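Local coordinates for protein SusD homolog (Bacteroides thetaiotaomicron, PDB 3EHM) that probably binds mucin O-glycans at the outer membrane, as a SusD-like lipoprotein of a gut symbiont that uses these host sugars, at residues T270-T275 with F327-K332; P309-N314 with S400-G405. All coordinates share one frame; numbering follows the deposited sequence.

Contact 1 of 2, residues T270-T275 with F327-K332; sequences TRMGAT and FASRPK
R271 NH1 is gripped by two carbonyl oxygens: T270 O of its own strand, 2.9 Å from R271 NH1, and V264 O of helix 261-266. T270 O lies close to the guanidinium plane, whereas NH1 stands above the plane of that carbonyl, not on a lone pair. K326 O takes a bond from NH2 and A325 O a weak one from NE, so backbone acceptors hold the whole planar group in a fixed rotation. The chain, bent at chi2 (-72°), lays this group on the guanidinium of R330, which reaches the same way on an extended chain. The planes are 13° apart and the centres 4.0 Å, with R271 NH2 over the middle of the R330 group, 3.5 Å from R330 CZ. The surrounding carbonyls probably offset the repulsion between these like charges; R330 is held more loosely, by weak bonds from NH2 to K326 O and from NH1 to N265 OD1. Arginine suits both places, being flat enough to stack and rich in edge donors.

Beside the stack, M272 N donates to S329 O at 2.9 Å, nearly straight (169°). In selenomethionine M272, CG is anti to the backbone N and the chain bends only at chi3, so that CE lies 3.5 Å from S329 CB; S329 OG is bonded to F308 N. P331, with no N-H to satisfy, sets its ring crosswise to T270, P331 CD lying 3.7 Å from T270 O.

The touching part of loop 327-332 runs almost at right angles to strand 270-272. That strand pairs antiparallel with strand 67-69, whose F67 and V264 of helix 261-266 cover T270 and P331, and G273 occupies the N-cap position of helix 274-282.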
loop_
_atom_site.group_PDB
_atom_site.type_symbol
_atom_site.label_atom_id
_atom_site.label_comp_id
_atom_site.label_asym_id
_atom_site.label_seq_id
_atom_site.Cartn_x
_atom_site.Cartn_y
_atom_site.Cartn_z
ATOM N N THR A 270 5.434 13.159 -10.367
ATOM C CA THR A 270 5.554 12.601 -9.024
ATOM C C THR A 270 6.778 13.109 -8.271
ATOM O O THR A 270 7.909 12.956 -8.723
ATOM C CB THR A 270 5.570 11.064 -9.063
ATOM O OG1 THR A 270 4.300 10.598 -9.534
ATOM C CG2 THR A 270 5.823 10.492 -7.668
ATOM N N ARG A 271 6.528 13.702 -7.107
ATOM C CA ARG A 271 7.581 14.265 -6.271
ATOM C C ARG A 271 7.385 13.844 -4.812
ATOM O O ARG A 271 6.410 13.166 -4.484
ATOM C CB ARG A 271 7.552 15.791 -6.395
ATOM C CG ARG A 271 7.811 16.308 -7.822
ATOM C CD ARG A 271 9.273 16.108 -8.198
ATOM N NE ARG A 271 9.627 16.617 -9.525
ATOM C CZ ARG A 271 9.696 15.870 -10.625
ATOM N NH1 ARG A 271 9.425 14.571 -10.574
ATOM N NH2 ARG A 271 10.073 16.414 -11.776
HETATM N N MSE A 272 8.313 14.241 -3.943
HETATM C CA MSE A 272 8.242 13.899 -2.519
HETATM C C MSE A 272 7.035 14.550 -1.841
HETATM O O MSE A 272 6.801 15.749 -1.992
HETATM C CB MSE A 272 9.529 14.339 -1.806
HETATM C CG MSE A 272 9.573 13.999 -0.319
HETATM SE SE MSE A 272 11.190 14.663 0.536
HETATM C CE MSE A 272 10.863 16.560 0.342
ATOM N N GLY A 273 6.283 13.751 -1.091
ATOM C CA GLY A 273 5.102 14.246 -0.401
ATOM C C GLY A 273 5.393 14.985 0.893
ATOM O O GLY A 273 6.384 14.708 1.566
ATOM N N ALA A 274 4.510 15.914 1.252
ATOM C CA ALA A 274 4.679 16.724 2.459
ATOM C C ALA A 274 4.606 15.919 3.746
ATOM O O ALA A 274 5.407 16.118 4.658
ATOM C CB ALA A 274 3.638 17.834 2.487
ATOM N N THR A 275 3.651 15.003 3.823
ATOM C CA THR A 275 3.500 14.196 5.024
ATOM C C THR A 275 4.748 13.382 5.357
ATOM O O THR A 275 5.285 13.481 6.458
ATOM C CB THR A 275 2.304 13.238 4.903
ATOM O OG1 THR A 275 1.116 13.994 4.635
ATOM C CG2 THR A 275 2.121 12.455 6.202
ATOM N N PHE A 327 11.235 20.745 -9.965
ATOM C CA PHE A 327 12.512 20.575 -9.294
ATOM C C PHE A 327 12.435 20.373 -7.788
ATOM O O PHE A 327 13.403 20.617 -7.066
ATOM C CB PHE A 327 13.426 21.748 -9.640
ATOM C CG PHE A 327 13.639 21.902 -11.113
ATOM C CD1 PHE A 327 12.851 22.772 -11.856
ATOM C CD2 PHE A 327 14.577 21.113 -11.775
ATOM C CE1 PHE A 327 12.989 22.851 -13.242
ATOM C CE2 PHE A 327 14.720 21.186 -13.156
ATOM C CZ PHE A 327 13.923 22.057 -13.890
ATOM N N ALA A 328 11.275 19.929 -7.315
ATOM C CA ALA A 328 11.102 19.642 -5.899
ATOM C C ALA A 328 11.810 18.306 -5.701
ATOM O O ALA A 328 12.222 17.676 -6.679
ATOM C CB ALA A 328 9.621 19.507 -5.562
ATOM N N SER A 329 11.965 17.873 -4.455
ATOM C CA SER A 329 12.619 16.593 -4.194
ATOM C C SER A 329 11.879 15.491 -4.950
ATOM O O SER A 329 10.651 15.520 -5.058
ATOM C CB SER A 329 12.616 16.292 -2.692
ATOM O OG SER A 329 13.461 17.194 -1.998
ATOM N N ARG A 330 12.628 14.528 -5.475
ATOM C CA ARG A 330 12.046 13.425 -6.231
ATOM C C ARG A 330 12.363 12.090 -5.586
ATOM O O ARG A 330 13.375 11.946 -4.911
ATOM C CB ARG A 330 12.623 13.372 -7.648
ATOM C CG ARG A 330 12.621 14.675 -8.398
ATOM C CD ARG A 330 13.171 14.464 -9.801
ATOM N NE ARG A 330 13.273 15.724 -10.530
ATOM C CZ ARG A 330 13.491 15.817 -11.837
ATOM N NH1 ARG A 330 13.627 14.716 -12.564
ATOM N NH2 ARG A 330 13.573 17.009 -12.411
ATOM N N PRO A 331 11.496 11.090 -5.793
ATOM C CA PRO A 331 11.769 9.777 -5.207
ATOM C C PRO A 331 13.021 9.246 -5.905
ATOM O O PRO A 331 13.174 9.422 -7.118
ATOM C CB PRO A 331 10.532 8.965 -5.590
ATOM C CG PRO A 331 9.453 9.999 -5.668
ATOM C CD PRO A 331 10.147 11.133 -6.381
ATOM N N LYS A 332 13.929 8.636 -5.152
ATOM C CA LYS A 332 15.123 8.066 -5.757
ATOM C C LYS A 332 14.720 6.722 -6.342
ATOM O O LYS A 332 14.123 5.889 -5.652
ATOM C CB LYS A 332 16.226 7.859 -4.718
ATOM C CG LYS A 332 16.994 9.115 -4.374
ATOM C CD LYS A 332 18.216 8.798 -3.517
ATOM C CE LYS A 332 19.057 10.047 -3.289
ATOM N NZ LYS A 332 20.196 9.786 -2.370
#

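Contact 2 of 2, residues P309-N314 with S400-G405; sequences PVAPTN and SNYKYG
Two tyrosines carry the tight part of this contact, meeting the backbone of 309-311. Y402, its ring thrown anti to the backbone N (chi1 -169°), brings its hydroxyl up to A311 N, which donates to Y402 OH at 3.0 Å along an almost straight line (173°). The small methyl of A311 fits beside the same phenol, A311 CB lying 3.8 Å from Y402 CZ, while V310 CA sits in the ring plane at its edge. P309 O is shared by both rings: it lies at the edge of each, 3.3 Å from Y402 CE1 and 3.5 Å from Y404 CE1, where aromatic C-H groups suit a carbonyl. Tyrosine thus offers weakly polarised C-H groups at its edge and, in Y402, a hydroxyl that accepts from a buried amide. V310 CG2 adds a looser apolar touch on Y404 CD1, 4.2 Å away.

Toward K403 the packing gives way to water. One water donates to P309 O at 3.0 Å and accepts only a weak bond from K403 N. N401 and S400 beyond are exposed, and the partly exposed K403 makes cation-pi contacts with F308 and Y297.

The two loops meet beside helix 274-282, whose W277 touches P309 and N401, while P309 and V310 back onto strand 270-272.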
loop_
_atom_site.group_PDB
_atom_site.type_symbol
_atom_site.label_atom_id
_atom_site.label_comp_id
_atom_site.label_asym_id
_atom_site.label_seq_id
_atom_site.Cartn_x
_atom_site.Cartn_y
_atom_site.Cartn_z
ATOM N N PRO A 309 9.183 19.453 -0.380
ATOM C CA PRO A 309 8.017 18.616 -0.674
ATOM C C PRO A 309 6.919 19.326 -1.463
ATOM O O PRO A 309 6.917 20.550 -1.597
ATOM C CB PRO A 309 7.539 18.217 0.712
ATOM C CG PRO A 309 7.774 19.478 1.488
ATOM C CD PRO A 309 9.160 19.908 1.023
ATOM N N VAL A 310 5.994 18.532 -1.989
ATOM C CA VAL A 310 4.846 19.039 -2.726
ATOM C C VAL A 310 3.655 18.616 -1.872
ATOM O O VAL A 310 3.569 17.464 -1.439
ATOM C CB VAL A 310 4.759 18.413 -4.132
ATOM C CG1 VAL A 310 3.486 18.865 -4.836
ATOM C CG2 VAL A 310 5.980 18.829 -4.951
ATOM N N ALA A 311 2.749 19.550 -1.614
ATOM C CA ALA A 311 1.599 19.269 -0.766
ATOM C C ALA A 311 0.664 18.206 -1.328
ATOM O O ALA A 311 0.611 17.981 -2.540
ATOM C CB ALA A 311 0.835 20.556 -0.495
ATOM N N PRO A 312 -0.082 17.525 -0.445
ATOM C CA PRO A 312 -1.011 16.483 -0.889
ATOM C C PRO A 312 -2.199 17.089 -1.618
ATOM O O PRO A 312 -2.637 18.196 -1.294
ATOM C CB PRO A 312 -1.409 15.799 0.411
ATOM C CG PRO A 312 -1.387 16.925 1.390
ATOM C CD PRO A 312 -0.109 17.656 1.023
ATOM N N THR A 313 -2.705 16.361 -2.608
ATOM C CA THR A 313 -3.845 16.810 -3.396
ATOM C C THR A 313 -3.614 18.254 -3.850
ATOM O O THR A 313 -4.394 19.160 -3.549
ATOM C CB THR A 313 -5.149 16.675 -2.571
ATOM O OG1 THR A 313 -5.228 15.344 -2.035
ATOM C CG2 THR A 313 -6.375 16.910 -3.446
ATOM N N ASN A 314 -2.519 18.439 -4.584
ATOM C CA ASN A 314 -2.103 19.729 -5.117
ATOM C C ASN A 314 -3.225 20.385 -5.910
ATOM O O ASN A 314 -3.882 19.730 -6.715
ATOM C CB ASN A 314 -0.880 19.532 -6.019
ATOM C CG ASN A 314 -0.262 20.845 -6.480
ATOM O OD1 ASN A 314 0.720 20.844 -7.218
ATOM N ND2 ASN A 314 -0.824 21.962 -6.045
ATOM N N SER A 400 5.506 29.918 4.724
ATOM C CA SER A 400 6.840 30.358 4.347
ATOM C C SER A 400 7.643 29.240 3.692
ATOM O O SER A 400 8.116 29.386 2.565
ATOM C CB SER A 400 7.597 30.853 5.581
ATOM O OG SER A 400 6.832 31.805 6.301
ATOM N N ASN A 401 7.788 28.127 4.406
ATOM C CA ASN A 401 8.564 26.987 3.920
ATOM C C ASN A 401 8.058 26.353 2.624
ATOM O O ASN A 401 8.854 25.856 1.830
ATOM C CB ASN A 401 8.647 25.903 5.001
ATOM C CG ASN A 401 9.726 24.875 4.709
ATOM O OD1 ASN A 401 9.540 23.678 4.935
ATOM N ND2 ASN A 401 10.870 25.342 4.217
ATOM N N TYR A 402 6.747 26.349 2.410
ATOM C CA TYR A 402 6.210 25.758 1.191
ATOM C C TYR A 402 6.408 26.745 0.046
ATOM O O TYR A 402 5.904 27.862 0.084
ATOM C CB TYR A 402 4.729 25.424 1.348
ATOM C CG TYR A 402 4.223 24.570 0.213
ATOM C CD1 TYR A 402 4.766 23.307 -0.019
ATOM C CD2 TYR A 402 3.230 25.031 -0.651
ATOM C CE1 TYR A 402 4.340 22.522 -1.080
ATOM C CE2 TYR A 402 2.792 24.251 -1.723
ATOM C CZ TYR A 402 3.353 22.999 -1.930
ATOM O OH TYR A 402 2.942 22.223 -2.987
ATOM N N LYS A 403 7.131 26.327 -0.983
ATOM C CA LYS A 403 7.419 27.223 -2.091
ATOM C C LYS A 403 6.611 27.079 -3.374
ATOM O O LYS A 403 6.850 27.814 -4.329
ATOM C CB LYS A 403 8.913 27.138 -2.417
ATOM C CG LYS A 403 9.515 25.763 -2.167
ATOM C CD LYS A 403 10.996 25.713 -2.519
ATOM C CE LYS A 403 11.843 26.619 -1.634
ATOM N NZ LYS A 403 12.008 26.103 -0.249
ATOM N N TYR A 404 5.644 26.171 -3.402
ATOM C CA TYR A 404 4.865 25.973 -4.622
ATOM C C TYR A 404 3.411 26.411 -4.526
ATOM O O TYR A 404 2.531 25.827 -5.159
ATOM C CB TYR A 404 4.954 24.504 -5.039
ATOM C CG TYR A 404 6.382 24.008 -5.063
ATOM C CD1 TYR A 404 6.781 22.937 -4.266
ATOM C CD2 TYR A 404 7.347 24.648 -5.840
ATOM C CE1 TYR A 404 8.109 22.518 -4.235
ATOM C CE2 TYR A 404 8.680 24.238 -5.818
ATOM C CZ TYR A 404 9.052 23.175 -5.013
ATOM O OH TYR A 404 10.367 22.780 -4.966
ATOM N N GLY A 405 3.163 27.456 -3.745
ATOM C CA GLY A 405 1.811 27.951 -3.596
ATOM C C GLY A 405 1.498 28.278 -2.155
ATOM O O GLY A 405 2.391 28.291 -1.312
HETATM O O HOH W 1 8.104 23.136 -0.608
#

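In the fold
Both contacts are buried, but contact 2 is the more peripheral: its centre is about 23 Å from that of the chain, against about 18 Å for contact 1, and its tyrosine loop runs out to exposed residues. Strand 270-272 joins them. While its M272 N serves contact 1, M272 O lies 2.9 Å from V310 N, a probable hydrogen bond, so loops 327-332 and 309-314 both attach to this one residue. Y404 OH also packs against A328 CA, a second direct touch between the two contacts. The chemistry differs accordingly: stacked arginines held by carbonyls in contact 1, phenol edges, one hydroxyl and a water in contact 2.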